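Local structure of regulatory protein SWI6 (Saccharomyces cerevisiae, 2XFV) at residues Val71-Asp74 with Glu78-Ile81; Lys85-Leu90 with Asn94-Phe99; Leu34-Gln39 with Gly44-Thr49. The protein forms part of the SBF and MBF complexes, with SWI4 or MBP1, that drive cell-cycle-dependent transcription, this chain being its amino-terminal domain. All blocks are in the same frame, centred on the assembly; numbering follows the deposited sequence. Where two conformers were deposited one is given.

Overall arrangement
All three contacts belong to the Swi6 N-terminal domain, whose sequence places it in the helix-turn-helix clan, and they follow one another along the chain in the order contact 3, contact 1, contact 2. Contact 2 touches both of the others. Toward contact 1, whose centre is about 19 Å away, Ile-81 CD1 comes within 3.8 Å of Cys-86 CA. Toward contact 3, centres about 14 Å apart, Leu-95 CD2 packs 3.9 Å from Ile-46 CD1. Contacts 1 and 3 are on opposite sides of the chain's centre, their nearest atoms about 7 Å apart. A calcium ion is about 4 Å from the side chain of Leu-79. Contact 2 also faces the second subunit.

Contact 1 of 3, residues Val71-Asp74 with Glu78-Ile81; sequences VNTD and ELWI
The carboxylate of Asp-74 reaches across the hairpin to both Glu-78 and Trp-80. Its OD1 accepts from Glu-78 N at 2.9 Å and from the backbone N of Arg-76, and its OD2 accepts from the indole NE1 of Trp-80 at 3.0 Å. The Glu-78 and Trp-80 donors sit above the carboxylate plane, yet OD2 lies nearly in the plane of the indole, at its N-H edge, and the N-H points at it fairly straight (159°). The torsion responsible is chi1 of 69°, which puts CG between the backbone N and the carbonyl carbon and folds the short side chain over the partner strand. A water also donates to Asp-74 OD2.

Behind this polar end, Thr-73 and Leu-79 form a non-hydrogen-bonded pair; there Leu-79 CD2 packs 3.8 Å from Thr-73 OG1 and 4.0 Å from Val-71 CG2. Thr-73 and Val-71 are beta-branched, which suits an extended backbone. Asn-72 and Trp-80 follow as an antiparallel hydrogen-bonded pair on the other face; Asn-72 N to Trp-80 O and Trp-80 N to Asn-72 O are both 2.8 Å.

Strand 79-81 is central, with 28-29 on its other side. This order, and the helices before the hairpin, are consistent with the wing of a winged helix. Val-71 and Leu-79 touch helix 57-67, while Ile-81 packs on helix 83-92.

Contact 2 of 3, residues Lys85-Leu90 with Asn94-Phe99; sequences KCLQLL and NLFGLF
Leu-90 and Leu-95 meet in a C-terminal helix cap of the Schellman type, buried where helix 83-92 ends and the chain turns back toward strand 103-105. Leu-95 N donates to Leu-90 O at 2.8 Å, nearly straight (167°). Asn-94 supplies the positive phi of 55° that the reversal requires, a backbone shape asparagine accepts more readily than most residues.

The same reversal brings Leu-90 and Leu-95 together as the hydrophobic pair that commonly accompanies this cap: Leu-90 CD2 lies 4.0 Å from Leu-95 CB, the two side chains crossing at about a right angle. That methyl also meets Phe-99 CD2 at 4.1 Å, while lower on the same leucine CB rests 4.3 Å from Phe-96 CB. One turn earlier in the helix, Leu-87 brings CD2 to the edge of the Phe-96 ring, close to its plane, 3.5 Å from CE1. Phe-96 reaches this place because its CG is anti to the backbone N (chi1 -175°), which swings the ring across the end of the helix to Leu-87.

Leu-17 of strand 15-22 packs on Leu-90, Leu-95 and Phe-99, and Phe-103 of the same chain packs on Leu-87 and Leu-90. Phe-96 also makes an edge-to-face stack with Phe-103 of the second subunit.

Apart from the backbone bond of Leu-95 N to Leu-90 O, the contact is made by leucine and phenylalanine surfaces. The bond gives the Leu-90 carbonyl a well-aligned donor where the regular helical amide, Asn-94 N, meets it at a poor angle, while the surrounding hydrocarbon continues into the subunit interface.

Contact 3 of 3, residues Leu34-Gln39 with Gly44-Thr49; sequences LPILQQ and GNINET
The amide of Gln-39 has Glu-48 over one face: Glu-48 CG sits 3.6 Å from Gln-39 NE2, and the carbonyl O of Glu-48 lies on that face too, 3.6 Å from Gln-39 OE1. The amide and carboxylate planes are turned 51° apart, and the two groups are joined through Thr-43, whose OG1 is hydrogen-bonded to Gln-39 NE2, Glu-48 OE2 and the backbone N of Asn-45. The hydroxyl at the helix end thus gathers three polar groups.

Gln-39 gets there by a bend: CG leaves anti to the backbone N, then chi2 of 64° folds the chain over the returning loop. A glutamine suits this place because its methylenes pack while its amide bonds. Its CG passes 3.4 Å from Asn-45 O, and its CB is 3.4 Å from Thr-49 OG1, the two side chains sliding past each other in opposite directions.

That threonine hydroxyl has its own bond, donating to Ile-46 O at 2.6 Å. Thr-49 N binds the same oxygen from the same face, so one carbonyl holds the residue by side chain and backbone together. Asn-45 shapes the other end in an Asx turn, its OD1 accepting from Asn-47 N at 3.0 Å. Gly-44, with positive phi, takes the chain out of the helix; its N makes a weak bond to Gln-39 O. Beneath these polar links, Ile-36 CG2 meets Ile-46 CG2 at 3.6 Å.

The contact folds the end of helix 34-43 onto the loop leading to helix 57-67, the two helices between strand 28-29 and the hairpin, plausibly those of a helix-turn-helix-like unit. Ile-36 and Thr-49 rest on Ile-15 of strand 15-22, and Ile-46 touches Leu-9 of strand 2-9.

Contact 1 of 3, residues Val71-Asp74 with Glu78-Ile81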
loop_
_atom_site.group_PDB
_atom_site.type_symbol
_atom_site.label_atom_id
_atom_site.label_comp_id
_atom_site.label_asym_id
_atom_site.label_seq_id
_atom_site.Cartn_x
_atom_site.Cartn_y
_atom_site.Cartn_z
ATOM N N VAL A 71 18.171 -7.336 4.725
ATOM C CA VAL A 71 17.799 -7.589 6.118
ATOM C C VAL A 71 18.767 -6.927 7.091
ATOM O O VAL A 71 19.968 -6.802 6.811
ATOM C CB VAL A 71 17.674 -9.110 6.445
ATOM C CG1 VAL A 71 16.582 -9.770 5.555
ATOM C CG2 VAL A 71 19.014 -9.817 6.267
ATOM N N ASN A 72 18.222 -6.474 8.216
ATOM C CA ASN A 72 19.017 -6.063 9.355
ATOM C C ASN A 72 19.117 -7.232 10.327
ATOM O O ASN A 72 18.214 -8.080 10.401
ATOM C CB ASN A 72 18.413 -4.840 10.048
ATOM C CG ASN A 72 18.600 -3.571 9.230
ATOM O OD1 ASN A 72 19.670 -2.950 9.249
ATOM N ND2 ASN A 72 17.580 -3.199 8.502
ATOM N N THR A 73 20.220 -7.280 11.060
ATOM C CA THR A 73 20.508 -8.420 11.936
ATOM C C THR A 73 20.659 -7.890 13.345
ATOM O O THR A 73 21.318 -6.871 13.534
ATOM C CB THR A 73 21.851 -9.097 11.511
ATOM O OG1 THR A 73 21.797 -9.450 10.118
ATOM C CG2 THR A 73 22.139 -10.362 12.363
ATOM N N ASP A 74 20.048 -8.550 14.330
ATOM C CA ASP A 74 20.194 -8.135 15.738
ATOM C C ASP A 74 21.304 -8.928 16.453
ATOM O O ASP A 74 21.959 -9.771 15.837
ATOM C CB ASP A 74 18.848 -8.174 16.520
ATOM C CG ASP A 74 18.309 -9.593 16.766
ATOM O OD1 ASP A 74 19.071 -10.581 16.682
ATOM O OD2 ASP A 74 17.098 -9.719 17.076
ATOM N N GLU A 78 18.853 -12.795 14.754
ATOM C CA GLU A 78 17.490 -12.773 14.184
ATOM C C GLU A 78 17.405 -11.686 13.117
ATOM O O GLU A 78 18.041 -10.624 13.256
ATOM C CB GLU A 78 16.401 -12.527 15.262
ATOM C CG GLU A 78 15.630 -13.774 15.746
ATOM C CD GLU A 78 14.307 -13.465 16.497
ATOM O OE1 GLU A 78 13.250 -14.015 16.108
ATOM O OE2 GLU A 78 14.311 -12.701 17.487
ATOM N N LEU A 79 16.608 -11.936 12.078
ATOM C CA LEU A 79 16.527 -11.058 10.908
ATOM C C LEU A 79 15.296 -10.157 10.888
ATOM O O LEU A 79 14.189 -10.609 11.203
ATOM C CB LEU A 79 16.566 -11.891 9.618
ATOM C CG LEU A 79 17.789 -12.810 9.477
ATOM C CD1 LEU A 79 17.726 -13.540 8.129
ATOM C CD2 LEU A 79 19.098 -12.004 9.608
ATOM N N TRP A 80 15.509 -8.896 10.492
ATOM C CA TRP A 80 14.486 -7.852 10.504
ATOM C C TRP A 80 14.464 -7.100 9.165
ATOM O O TRP A 80 15.480 -7.052 8.465
ATOM C CB TRP A 80 14.785 -6.860 11.642
ATOM C CG TRP A 80 14.746 -7.500 13.024
ATOM C CD1 TRP A 80 15.745 -8.233 13.623
ATOM C CD2 TRP A 80 13.673 -7.424 13.978
ATOM N NE1 TRP A 80 15.336 -8.649 14.894
ATOM C CE2 TRP A 80 14.081 -8.147 15.135
ATOM C CE3 TRP A 80 12.413 -6.798 13.977
ATOM C CZ2 TRP A 80 13.257 -8.278 16.269
ATOM C CZ3 TRP A 80 11.593 -6.933 15.109
ATOM C CH2 TRP A 80 12.028 -7.658 16.241
ATOM N N ILE A 81 13.323 -6.505 8.814
ATOM C CA ILE A 81 13.234 -5.690 7.593
ATOM C C ILE A 81 12.792 -4.252 7.884
ATOM O O ILE A 81 12.176 -3.983 8.912
ATOM C CB ILE A 81 12.274 -6.306 6.544
ATOM C CG1 ILE A 81 10.846 -6.424 7.110
ATOM C CG2 ILE A 81 12.822 -7.654 6.060
ATOM C CD1 ILE A 81 9.787 -6.881 6.049
HETATM O O HOH W 1 16.146 -11.439 18.924
#

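Contact 2 of 3, residues Lys85-Leu90 with Asn94-Phe99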
loop_
_atom_site.group_PDB
_atom_site.type_symbol
_atom_site.label_atom_id
_atom_site.label_comp_id
_atom_site.label_asym_id
_atom_site.label_seq_id
_atom_site.Cartn_x
_atom_site.Cartn_y
_atom_site.Cartn_z
ATOM N N LYS A 85 10.089 -1.627 3.349
ATOM C CA LYS A 85 10.053 -2.970 2.767
ATOM C C LYS A 85 8.822 -3.737 3.267
ATOM O O LYS A 85 8.178 -4.463 2.500
ATOM C CB LYS A 85 11.367 -3.729 3.065
ATOM C CG LYS A 85 11.472 -5.171 2.508
ATOM C CD LYS A 85 11.184 -5.270 0.992
ATOM C CE LYS A 85 12.274 -4.633 0.105
ATOM N NZ LYS A 85 11.854 -4.613 -1.340
ATOM N N CYS A 86 8.481 -3.576 4.544
ATOM C CA CYS A 86 7.253 -4.178 5.053
ATOM C C CYS A 86 6.051 -3.684 4.237
ATOM O O CYS A 86 5.226 -4.485 3.787
ATOM C CB CYS A 86 7.068 -3.872 6.551
ATOM S SG CYS A 86 5.471 -4.407 7.238
ATOM N N LEU A 87 5.966 -2.373 4.013
ATOM C CA LEU A 87 4.859 -1.826 3.208
ATOM C C LEU A 87 4.874 -2.349 1.764
ATOM O O LEU A 87 3.828 -2.700 1.201
ATOM C CB LEU A 87 4.865 -0.288 3.235
ATOM C CG LEU A 87 4.530 0.318 4.609
ATOM C CD1 LEU A 87 5.103 1.731 4.777
ATOM C CD2 LEU A 87 3.026 0.312 4.837
ATOM N N GLN A 88 6.057 -2.413 1.163
ATOM C CA GLN A 88 6.180 -2.964 -0.183
ATOM C C GLN A 88 5.671 -4.399 -0.287
ATOM O O GLN A 88 4.982 -4.748 -1.256
ATOM C CB GLN A 88 7.636 -2.912 -0.647
ATOM C CG GLN A 88 8.086 -1.545 -1.090
ATOM C CD GLN A 88 9.538 -1.552 -1.481
ATOM O OE1 GLN A 88 10.368 -2.145 -0.793
ATOM N NE2 GLN A 88 9.858 -0.905 -2.598
ATOM N N LEU A 89 6.033 -5.237 0.686
ATOM C CA LEU A 89 5.581 -6.637 0.706
ATOM C C LEU A 89 4.063 -6.757 0.905
ATOM O O LEU A 89 3.411 -7.572 0.254
ATOM C CB LEU A 89 6.340 -7.462 1.771
ATOM C CG LEU A 89 7.855 -7.641 1.546
ATOM C CD1 LEU A 89 8.528 -8.379 2.723
ATOM C CD2 LEU A 89 8.148 -8.349 0.223
ATOM N N LEU A 90 3.493 -5.959 1.800
ATOM C CA LEU A 90 2.042 -5.990 1.979
ATOM C C LEU A 90 1.326 -5.581 0.696
ATOM O O LEU A 90 0.315 -6.183 0.308
ATOM C CB LEU A 90 1.614 -5.078 3.130
ATOM C CG LEU A 90 2.054 -5.495 4.528
ATOM C CD1 LEU A 90 1.693 -4.381 5.513
ATOM C CD2 LEU A 90 1.381 -6.825 4.915
ATOM N N ASN A 94 -1.060 -7.941 -1.794
ATOM C CA ASN A 94 -2.418 -7.418 -1.677
ATOM C C ASN A 94 -3.004 -7.638 -0.278
ATOM O O ASN A 94 -4.169 -8.020 -0.114
ATOM C CB ASN A 94 -3.329 -7.968 -2.788
ATOM C CG ASN A 94 -2.924 -7.472 -4.178
ATOM O OD1 ASN A 94 -2.873 -8.244 -5.136
ATOM N ND2 ASN A 94 -2.625 -6.179 -4.285
ATOM N N LEU A 95 -2.178 -7.368 0.731
ATOM C CA LEU A 95 -2.577 -7.491 2.135
ATOM C C LEU A 95 -2.546 -6.148 2.867
ATOM O O LEU A 95 -2.742 -6.095 4.089
ATOM C CB LEU A 95 -1.669 -8.489 2.870
ATOM C CG LEU A 95 -1.798 -9.957 2.463
ATOM C CD1 LEU A 95 -0.838 -10.823 3.267
ATOM C CD2 LEU A 95 -3.243 -10.445 2.640
ATOM N N PHE A 96 -2.283 -5.061 2.147
ATOM C CA PHE A 96 -2.251 -3.767 2.819
ATOM C C PHE A 96 -3.633 -3.396 3.357
ATOM O O PHE A 96 -3.757 -2.864 4.465
ATOM C CB PHE A 96 -1.706 -2.639 1.939
ATOM C CG PHE A 96 -1.576 -1.339 2.680
ATOM C CD1 PHE A 96 -0.500 -1.116 3.522
ATOM C CD2 PHE A 96 -2.571 -0.375 2.604
ATOM C CE1 PHE A 96 -0.387 0.069 4.231
ATOM C CE2 PHE A 96 -2.467 0.811 3.311
ATOM C CZ PHE A 96 -1.369 1.035 4.123
ATOM N N GLY A 97 -4.662 -3.685 2.570
ATOM C CA GLY A 97 -6.035 -3.456 2.990
ATOM C C GLY A 97 -6.351 -4.187 4.285
ATOM O O GLY A 97 -6.977 -3.635 5.190
ATOM N N LEU A 98 -5.907 -5.433 4.379
ATOM C CA LEU A 98 -6.172 -6.247 5.560
ATOM C C LEU A 98 -5.598 -5.611 6.833
ATOM O O LEU A 98 -6.188 -5.735 7.907
ATOM C CB LEU A 98 -5.641 -7.674 5.368
ATOM C CG LEU A 98 -5.923 -8.696 6.476
ATOM C CD1 LEU A 98 -7.416 -8.942 6.623
ATOM C CD2 LEU A 98 -5.187 -9.998 6.205
ATOM N N PHE A 99 -4.462 -4.931 6.702
ATOM C CA PHE A 99 -3.794 -4.281 7.833
ATOM C C PHE A 99 -3.976 -2.759 7.880
ATOM O O PHE A 99 -3.229 -2.070 8.575
ATOM C CB PHE A 99 -2.295 -4.594 7.818
ATOM C CG PHE A 99 -1.959 -6.018 8.189
ATOM C CD1 PHE A 99 -1.632 -6.351 9.496
ATOM C CD2 PHE A 99 -1.954 -7.020 7.225
ATOM C CE1 PHE A 99 -1.324 -7.660 9.843
ATOM C CE2 PHE A 99 -1.645 -8.333 7.563
ATOM C CZ PHE A 99 -1.329 -8.653 8.873
#

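Contact 3 of 3, residues Leu34-Gln39 with Gly44-Thr49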
loop_
_atom_site.group_PDB
_atom_site.type_symbol
_atom_site.label_atom_id
_atom_site.label_comp_id
_atom_site.label_asym_id
_atom_site.label_seq_id
_atom_site.Cartn_x
_atom_site.Cartn_y
_atom_site.Cartn_z
ATOM N N LEU A 34 7.572 -15.394 5.850
ATOM C CA LEU A 34 8.155 -16.409 4.960
ATOM C C LEU A 34 7.195 -17.471 4.391
ATOM O O LEU A 34 7.271 -17.786 3.196
ATOM C CB LEU A 34 9.405 -17.051 5.582
ATOM C CG LEU A 34 10.526 -16.049 5.901
ATOM C CD1 LEU A 34 11.694 -16.770 6.585
ATOM C CD2 LEU A 34 11.002 -15.320 4.642
ATOM N N PRO A 35 6.311 -18.047 5.231
ATOM C CA PRO A 35 5.381 -19.035 4.650
ATOM C C PRO A 35 4.523 -18.485 3.501
ATOM O O PRO A 35 4.395 -19.137 2.455
ATOM C CB PRO A 35 4.503 -19.435 5.846
ATOM C CG PRO A 35 5.428 -19.286 7.033
ATOM C CD PRO A 35 6.281 -18.058 6.709
ATOM N N ILE A 36 3.951 -17.300 3.690
ATOM C CA ILE A 36 3.142 -16.669 2.652
ATOM C C ILE A 36 3.979 -16.267 1.442
ATOM O O ILE A 36 3.545 -16.407 0.302
ATOM C CB ILE A 36 2.365 -15.453 3.217
ATOM C CG1 ILE A 36 1.195 -15.949 4.086
ATOM C CG2 ILE A 36 1.852 -14.560 2.096
ATOM C CD1 ILE A 36 0.574 -14.864 4.954
ATOM N N LEU A 37 5.185 -15.770 1.688
ATOM C CA LEU A 37 6.059 -15.361 0.587
ATOM C C LEU A 37 6.468 -16.539 -0.292
ATOM O O LEU A 37 6.537 -16.416 -1.523
ATOM C CB LEU A 37 7.301 -14.629 1.125
ATOM C CG LEU A 37 8.222 -13.965 0.089
ATOM C CD1 LEU A 37 7.463 -12.955 -0.783
ATOM C CD2 LEU A 37 9.414 -13.281 0.787
ATOM N N GLN A 38 6.762 -17.676 0.334
ATOM C CA GLN A 38 7.104 -18.890 -0.409
ATOM C C GLN A 38 5.931 -19.374 -1.273
ATOM O O GLN A 38 6.110 -19.752 -2.446
ATOM C CB GLN A 38 7.560 -20.002 0.558
ATOM C CG GLN A 38 7.963 -21.318 -0.129
ATOM C CD GLN A 38 9.222 -21.186 -0.973
ATOM O OE1 GLN A 38 9.211 -21.462 -2.178
ATOM N NE2 GLN A 38 10.312 -20.758 -0.350
ATOM N N GLN A 39 4.726 -19.365 -0.707
ATOM C CA GLN A 39 3.549 -19.784 -1.464
ATOM C C GLN A 39 3.281 -18.834 -2.633
ATOM O O GLN A 39 2.966 -19.266 -3.743
ATOM C CB GLN A 39 2.314 -19.889 -0.557
ATOM C CG GLN A 39 1.108 -20.511 -1.247
ATOM C CD GLN A 39 1.357 -21.951 -1.659
ATOM O OE1 GLN A 39 1.697 -22.793 -0.829
ATOM N NE2 GLN A 39 1.187 -22.241 -2.944
ATOM N N GLY A 44 1.488 -18.182 -6.709
ATOM C CA GLY A 44 0.898 -16.859 -6.799
ATOM C C GLY A 44 -0.408 -16.712 -6.040
ATOM O O GLY A 44 -1.064 -15.668 -6.129
ATOM N N ASN A 45 -0.788 -17.749 -5.292
ATOM C CA ASN A 45 -2.051 -17.756 -4.547
ATOM C C ASN A 45 -1.812 -17.980 -3.053
ATOM O O ASN A 45 -1.647 -19.113 -2.606
ATOM C CB ASN A 45 -2.991 -18.837 -5.089
ATOM C CG ASN A 45 -4.336 -18.863 -4.372
ATOM O OD1 ASN A 45 -4.577 -18.081 -3.443
ATOM N ND2 ASN A 45 -5.221 -19.764 -4.800
ATOM N N ILE A 46 -1.802 -16.899 -2.278
ATOM C CA ILE A 46 -1.438 -17.005 -0.870
ATOM C C ILE A 46 -2.497 -17.701 -0.023
ATOM O O ILE A 46 -2.204 -18.154 1.100
ATOM C CB ILE A 46 -1.094 -15.631 -0.260
ATOM C CG1 ILE A 46 -2.311 -14.707 -0.281
ATOM C CG2 ILE A 46 0.075 -14.996 -1.020
ATOM C CD1 ILE A 46 -2.049 -13.367 0.382
ATOM N N ASN A 47 -3.722 -17.780 -0.548
ATOM C CA ASN A 47 -4.813 -18.411 0.194
ATOM C C ASN A 47 -4.649 -19.921 0.313
ATOM O O ASN A 47 -5.380 -20.562 1.060
ATOM C CB ASN A 47 -6.181 -18.070 -0.411
ATOM C CG ASN A 47 -6.488 -16.588 -0.348
ATOM O OD1 ASN A 47 -6.838 -15.971 -1.354
ATOM N ND2 ASN A 47 -6.338 -16.004 0.832
ATOM N N GLU A 48 -3.700 -20.493 -0.426
ATOM C CA GLU A 48 -3.434 -21.922 -0.283
ATOM C C GLU A 48 -2.152 -22.219 0.502
ATOM O O GLU A 48 -1.656 -23.350 0.483
ATOM C CB GLU A 48 -3.445 -22.645 -1.638
ATOM C CG GLU A 48 -2.392 -22.194 -2.634
ATOM C CD GLU A 48 -2.547 -22.876 -3.990
ATOM O OE1 GLU A 48 -3.243 -23.911 -4.062
ATOM O OE2 GLU A 48 -1.974 -22.376 -4.983
ATOM N N THR A 49 -1.635 -21.208 1.202
ATOM C CA THR A 49 -0.504 -21.409 2.113
ATOM C C THR A 49 -0.828 -22.505 3.116
ATOM O O THR A 49 -1.912 -22.538 3.704
ATOM C CB THR A 49 -0.126 -20.118 2.879
ATOM O OG1 THR A 49 0.132 -19.069 1.939
ATOM C CG2 THR A 49 1.140 -20.333 3.735
#